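PDB 4PAR: uncharacterized protein from Acinetobacter baumannii, which acts as a restriction endonuclease specific for DNA that contains 5-hydroxymethylcytosine, joining a Vsr-like nuclease fold to an SRA-like domain. Local coordinates for residues 200-204 against 214-218; 188-194 against 282-287. The protein carries 3 engineered substitutions. All coordinates share one frame; numbering follows the deposited sequence.

Contact 1: 200-204 against 214-218; sequences CFGYS and LHPYK
In the SRA-like domain, F201, G202 and Y203, just after helix 194-200, lie against H215, P216 and Y217 in the connection from strand 212-214 to its antiparallel neighbour 221-224. The residues that meet are mostly in loops, and side chains do most of the joining. The phenol of Y203 reaches across so that OH donates to L214 O at 2.7 Å, meeting that carbonyl in its plane on a lone pair. P216 lies over one face of the same ring, its CG 4.0 Å from the Y203 ring centroid, a CH-pi contact displaced toward the rim. Tyrosine suits the place because it offers both a flat face for proline and a hydroxyl for the backbone. On the F201 side the contact is edge-to-face: the phenyl edge points at the face of the H215 ring, with centroids 5.6 Å apart and planes at 67°. The CB of H215 points away from segment 200-204, yet with CG anti to the backbone N (chi1 -174°) the imidazole ends up near F201, and T221 holds its ND1. Between these pairs G202, at a positive phi of 113° that glycine adopts readily, passes the edge of Y217, its CA 4.3 Å from Y217 CE2. Y217 also meets Y314 and K317 near the C-terminus. The arrangement is a post-helical loop packed on a beta-hairpin connection at the margin of an SRA-like domain.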
# COMPACT_ATOMS: atom_id res chain seq x y z
N CYS F 200 -10.75 -3.86 32.72
CA CYS F 200 -12.05 -3.37 33.16
C CYS F 200 -12.66 -4.27 34.23
O CYS F 200 -13.39 -3.80 35.10
CB CYS F 200 -13.01 -3.27 31.98
SG CYS F 200 -12.54 -2.02 30.79
N PHE F 201 -12.38 -5.56 34.11
CA PHE F 201 -12.96 -6.59 34.97
C PHE F 201 -12.08 -7.03 36.14
O PHE F 201 -12.39 -8.01 36.82
CB PHE F 201 -13.37 -7.77 34.10
CG PHE F 201 -14.45 -7.43 33.11
CD1 PHE F 201 -15.77 -7.33 33.51
CD2 PHE F 201 -14.14 -7.19 31.78
CE1 PHE F 201 -16.77 -7.00 32.60
CE2 PHE F 201 -15.13 -6.86 30.87
CZ PHE F 201 -16.44 -6.77 31.28
N GLY F 202 -10.99 -6.32 36.38
CA GLY F 202 -10.11 -6.63 37.50
C GLY F 202 -8.72 -7.16 37.18
O GLY F 202 -7.92 -7.36 38.09
N TYR F 203 -8.43 -7.38 35.91
CA TYR F 203 -7.08 -7.76 35.50
C TYR F 203 -6.08 -6.59 35.58
O TYR F 203 -6.46 -5.42 35.41
CB TYR F 203 -7.09 -8.34 34.08
CG TYR F 203 -7.34 -9.83 34.02
CD1 TYR F 203 -6.44 -10.72 34.60
CD2 TYR F 203 -8.46 -10.34 33.39
CE1 TYR F 203 -6.66 -12.09 34.55
CE2 TYR F 203 -8.69 -11.71 33.33
CZ TYR F 203 -7.79 -12.57 33.92
OH TYR F 203 -8.00 -13.93 33.87
N SER F 204 -4.83 -6.91 35.88
CA SER F 204 -3.73 -5.95 35.87
C SER F 204 -2.92 -6.00 34.57
O SER F 204 -1.88 -5.35 34.46
CB SER F 204 -2.80 -6.18 37.06
OG SER F 204 -3.40 -5.76 38.28
N LEU F 214 -10.26 -15.65 31.26
CA LEU F 214 -11.08 -16.07 32.39
C LEU F 214 -11.52 -14.87 33.24
O LEU F 214 -10.69 -14.08 33.67
CB LEU F 214 -10.31 -17.07 33.26
CG LEU F 214 -9.70 -18.28 32.55
CD1 LEU F 214 -8.58 -18.88 33.38
CD2 LEU F 214 -10.77 -19.33 32.27
N HIS F 215 -12.83 -14.76 33.48
CA HIS F 215 -13.36 -13.69 34.32
C HIS F 215 -12.93 -13.87 35.77
O HIS F 215 -13.20 -14.91 36.37
CB HIS F 215 -14.89 -13.66 34.23
CG HIS F 215 -15.52 -12.50 34.95
ND1 HIS F 215 -16.88 -12.27 34.92
CD2 HIS F 215 -14.99 -11.51 35.70
CE1 HIS F 215 -17.15 -11.19 35.63
NE2 HIS F 215 -16.02 -10.71 36.12
N PRO F 216 -12.23 -12.87 36.33
CA PRO F 216 -11.74 -12.95 37.70
C PRO F 216 -12.84 -13.13 38.77
O PRO F 216 -12.70 -13.99 39.64
CB PRO F 216 -11.04 -11.61 37.89
CG PRO F 216 -10.60 -11.22 36.53
CD PRO F 216 -11.70 -11.69 35.62
N TYR F 217 -13.90 -12.34 38.69
CA TYR F 217 -14.88 -12.29 39.77
C TYR F 217 -16.11 -13.17 39.55
O TYR F 217 -16.97 -13.27 40.43
CB TYR F 217 -15.32 -10.85 40.01
CG TYR F 217 -14.25 -10.02 40.69
CD1 TYR F 217 -14.30 -9.77 42.06
CD2 TYR F 217 -13.18 -9.50 39.97
CE1 TYR F 217 -13.33 -9.03 42.69
CE2 TYR F 217 -12.19 -8.76 40.59
CZ TYR F 217 -12.27 -8.52 41.95
OH TYR F 217 -11.30 -7.78 42.58
N LYS F 218 -16.20 -13.81 38.39
CA LYS F 218 -17.30 -14.74 38.11
C LYS F 218 -16.77 -15.96 37.35
O LYS F 218 -16.13 -15.82 36.31
CB LYS F 218 -18.41 -14.04 37.31
CG LYS F 218 -19.17 -12.96 38.07
CD LYS F 218 -19.93 -13.55 39.25
CE LYS F 218 -20.59 -12.47 40.10
NZ LYS F 218 -21.33 -13.06 41.25

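Contact 2: 188-194 against 282-287; sequences NVVLKTT and RAMYRF. With nucleotides of chain C.
R286 grips N188 end-on: NH1 and NH2 both donate to N188 OD1, NH1 at 2.9 Å, and they approach from the same face of the amide, whose plane is turned 57° from the guanidinium. D111 takes R286 NE in a salt bridge, which links strand 283-295 of the SRA-like sheet to a residue of the nuclease-like region; arginine suits the place because its several N-H groups can serve N188 and D111 at once. Beside it runs a short antiparallel bridge between strands 190-191 and 283-295. L191 and Y285 form its hydrogen-bonded pair, L191 N to Y285 O at 2.8 Å and Y285 N to L191 O at 2.7 Å, and F287 N adds a nearly straight bond to V189 O. Toward the DNA, R282 NH1 holds K192 O, while its NH2 lies close to the phosphate of DT8 of chain C, at a distance too short to trust. The phosphate of DA7 of chain C is taken from two sides of the contact: T193 OG1 donates to OP1 at 2.9 Å and Y285 OH to OP2 at 3.0 Å. T193 is also the N-cap of helix 194-200, whose positive end would favour an anion there. Packing completes the join. V190 CG2 rests over one face of the R286 guanidinium, and V190 CG1 meets M284 CE at 3.6 Å. With CG2 anti to its carbonyl carbon, T194 sets this methyl over the Y285 ring, 3.8 Å from the centroid.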
# COMPACT_ATOMS: atom_id res chain seq x y z
N ASN F 188 -22.19 2.57 23.62
CA ASN F 188 -21.38 2.33 22.42
C ASN F 188 -19.90 2.23 22.78
O ASN F 188 -19.09 3.05 22.36
CB ASN F 188 -21.62 3.45 21.40
CG ASN F 188 -21.10 3.09 20.02
OD1 ASN F 188 -21.75 2.35 19.27
ND2 ASN F 188 -19.94 3.62 19.66
N VAL F 189 -19.56 1.20 23.55
CA VAL F 189 -18.23 1.09 24.12
C VAL F 189 -17.26 0.30 23.25
O VAL F 189 -17.45 -0.89 23.01
CB VAL F 189 -18.28 0.43 25.50
CG1 VAL F 189 -16.88 0.27 26.06
CG2 VAL F 189 -19.15 1.26 26.43
N VAL F 190 -16.22 0.98 22.78
CA VAL F 190 -15.17 0.36 21.99
C VAL F 190 -13.82 0.68 22.61
O VAL F 190 -13.51 1.85 22.84
CB VAL F 190 -15.18 0.85 20.53
CG1 VAL F 190 -14.12 0.12 19.73
CG2 VAL F 190 -16.56 0.67 19.91
N LEU F 191 -13.02 -0.35 22.89
CA LEU F 191 -11.73 -0.15 23.54
C LEU F 191 -10.58 -0.51 22.60
O LEU F 191 -10.75 -1.33 21.69
CB LEU F 191 -11.64 -0.96 24.82
CG LEU F 191 -12.65 -0.54 25.89
CD1 LEU F 191 -12.46 -1.35 27.15
CD2 LEU F 191 -12.54 0.95 26.16
N LYS F 192 -9.42 0.10 22.81
CA LYS F 192 -8.36 0.08 21.81
C LYS F 192 -7.59 -1.23 21.77
O LYS F 192 -6.89 -1.51 20.79
CB LYS F 192 -7.39 1.25 22.03
CG LYS F 192 -6.56 1.14 23.29
CD LYS F 192 -5.58 2.30 23.46
CE LYS F 192 -4.76 2.14 24.74
NZ LYS F 192 -3.82 3.26 24.97
N THR F 193 -7.71 -2.05 22.82
CA THR F 193 -7.02 -3.34 22.85
C THR F 193 -7.59 -4.32 23.88
O THR F 193 -8.47 -3.97 24.67
CB THR F 193 -5.52 -3.16 23.14
OG1 THR F 193 -4.95 -4.43 23.51
CG2 THR F 193 -5.32 -2.18 24.28
N THR F 194 -7.07 -5.54 23.88
CA THR F 194 -7.57 -6.60 24.76
C THR F 194 -7.19 -6.36 26.22
O THR F 194 -7.94 -6.72 27.14
CB THR F 194 -7.05 -7.99 24.34
OG1 THR F 194 -5.62 -8.04 24.44
CG2 THR F 194 -7.46 -8.31 22.91
N ARG F 282 -6.70 0.45 12.68
CA ARG F 282 -6.02 -0.42 13.63
C ARG F 282 -7.09 -1.22 14.37
O ARG F 282 -8.27 -0.84 14.35
CB ARG F 282 -5.15 0.38 14.60
CG ARG F 282 -5.91 1.22 15.61
CD ARG F 282 -4.99 2.08 16.48
NE ARG F 282 -4.04 1.29 17.26
CZ ARG F 282 -4.35 0.57 18.34
NH1 ARG F 282 -5.61 0.50 18.76
NH2 ARG F 282 -3.41 -0.10 18.99
N ALA F 283 -6.71 -2.34 14.98
CA ALA F 283 -7.68 -3.21 15.64
C ALA F 283 -8.23 -2.60 16.93
O ALA F 283 -7.50 -1.99 17.71
CB ALA F 283 -7.07 -4.57 15.91
N MET F 284 -9.54 -2.76 17.13
CA MET F 284 -10.22 -2.30 18.34
C MET F 284 -11.26 -3.33 18.79
O MET F 284 -11.59 -4.26 18.05
CB MET F 284 -10.90 -0.94 18.11
CG MET F 284 -9.94 0.20 17.85
SD MET F 284 -10.74 1.81 18.01
CE MET F 284 -10.97 1.89 19.78
N TYR F 285 -11.78 -3.17 20.00
CA TYR F 285 -12.65 -4.19 20.57
C TYR F 285 -13.97 -3.61 21.08
O TYR F 285 -14.00 -2.82 22.03
CB TYR F 285 -11.89 -4.96 21.66
CG TYR F 285 -10.73 -5.72 21.05
CD1 TYR F 285 -9.51 -5.10 20.84
CD2 TYR F 285 -10.88 -7.03 20.63
CE1 TYR F 285 -8.46 -5.76 20.25
CE2 TYR F 285 -9.83 -7.71 20.04
CZ TYR F 285 -8.62 -7.07 19.85
OH TYR F 285 -7.57 -7.74 19.26
N ARG F 286 -15.06 -4.00 20.41
CA ARG F 286 -16.38 -3.44 20.66
C ARG F 286 -17.26 -4.39 21.46
O ARG F 286 -17.41 -5.56 21.12
CB ARG F 286 -17.07 -3.10 19.33
CG ARG F 286 -18.58 -2.93 19.45
CD ARG F 286 -19.22 -2.57 18.11
NE ARG F 286 -18.92 -1.21 17.71
CZ ARG F 286 -19.56 -0.14 18.17
NH1 ARG F 286 -20.55 -0.28 19.05
NH2 ARG F 286 -19.22 1.07 17.76
N PHE F 287 -17.88 -3.86 22.51
CA PHE F 287 -18.73 -4.67 23.36
C PHE F 287 -19.99 -5.04 22.60
O PHE F 287 -20.74 -4.16 22.18
CB PHE F 287 -19.06 -3.90 24.63
CG PHE F 287 -20.06 -4.57 25.51
CD1 PHE F 287 -19.77 -5.77 26.14
CD2 PHE F 287 -21.29 -3.97 25.75
CE1 PHE F 287 -20.70 -6.37 26.96
CE2 PHE F 287 -22.22 -4.57 26.57
CZ PHE F 287 -21.92 -5.77 27.18
P DA C 7 -4.34 -6.50 19.89
OP1 DA C 7 -5.12 -5.90 20.99
OP2 DA C 7 -4.92 -6.57 18.53
O5' DA C 7 -2.92 -5.75 19.79
C5' DA C 7 -2.18 -5.50 20.97
C4' DA C 7 -0.82 -4.91 20.63
O4' DA C 7 -0.03 -5.88 19.90
C3' DA C 7 -0.85 -3.64 19.78
O3' DA C 7 -0.04 -2.65 20.39
C2' DA C 7 -0.28 -4.10 18.43
C1' DA C 7 0.63 -5.24 18.84
N9 DA C 7 0.86 -6.23 17.80
C8 DA C 7 -0.08 -6.98 17.16
N7 DA C 7 0.41 -7.81 16.27
C5 DA C 7 1.77 -7.60 16.33
C6 DA C 7 2.85 -8.17 15.63
N6 DA C 7 2.70 -9.12 14.70
N1 DA C 7 4.09 -7.73 15.92
C2 DA C 7 4.24 -6.79 16.86
N3 DA C 7 3.30 -6.17 17.58
C4 DA C 7 2.08 -6.63 17.27
P DT C 8 -0.05 -1.13 19.85
OP1 DT C 8 -0.01 -0.24 21.03
OP2 DT C 8 -1.14 -1.00 18.87
O5' DT C 8 1.33 -1.01 19.07
C5' DT C 8 2.51 -1.57 19.62
C4' DT C 8 3.56 -1.80 18.55
O4' DT C 8 3.20 -2.93 17.74
C3' DT C 8 3.76 -0.63 17.57
O3' DT C 8 5.03 -0.03 17.78
C2' DT C 8 3.65 -1.27 16.18
C1' DT C 8 3.82 -2.75 16.49
N1 DT C 8 3.19 -3.66 15.48
C2 DT C 8 4.00 -4.35 14.61
O2 DT C 8 5.21 -4.26 14.62
N3 DT C 8 3.34 -5.16 13.73
C4 DT C 8 1.98 -5.34 13.62
O4 DT C 8 1.48 -6.09 12.79
C5 DT C 8 1.18 -4.58 14.56
C7 DT C 8 -0.32 -4.70 14.54
C6 DT C 8 1.82 -3.79 15.44

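Overall arrangement
Both contacts belong to the SRA-like domain, and along the chain contact 1 is nested within the loop that contact 2 closes. Helix 194-200 links them: T193 of contact 2 caps its start, and contact 1 takes up the chain at its end, where C200 SG packs on L191 CD1 at 3.7 Å. Their centres lie about 17 Å apart. Contact 2 is largely buried, near the middle of the chain, and uses strand pairing, charged groups and hydrogen bonds to DNA phosphates. Contact 1 is only partly buried, lies farther from the chain centre, and relies on aromatic rings, a proline and one side-chain-to-backbone hydrogen bond between loops.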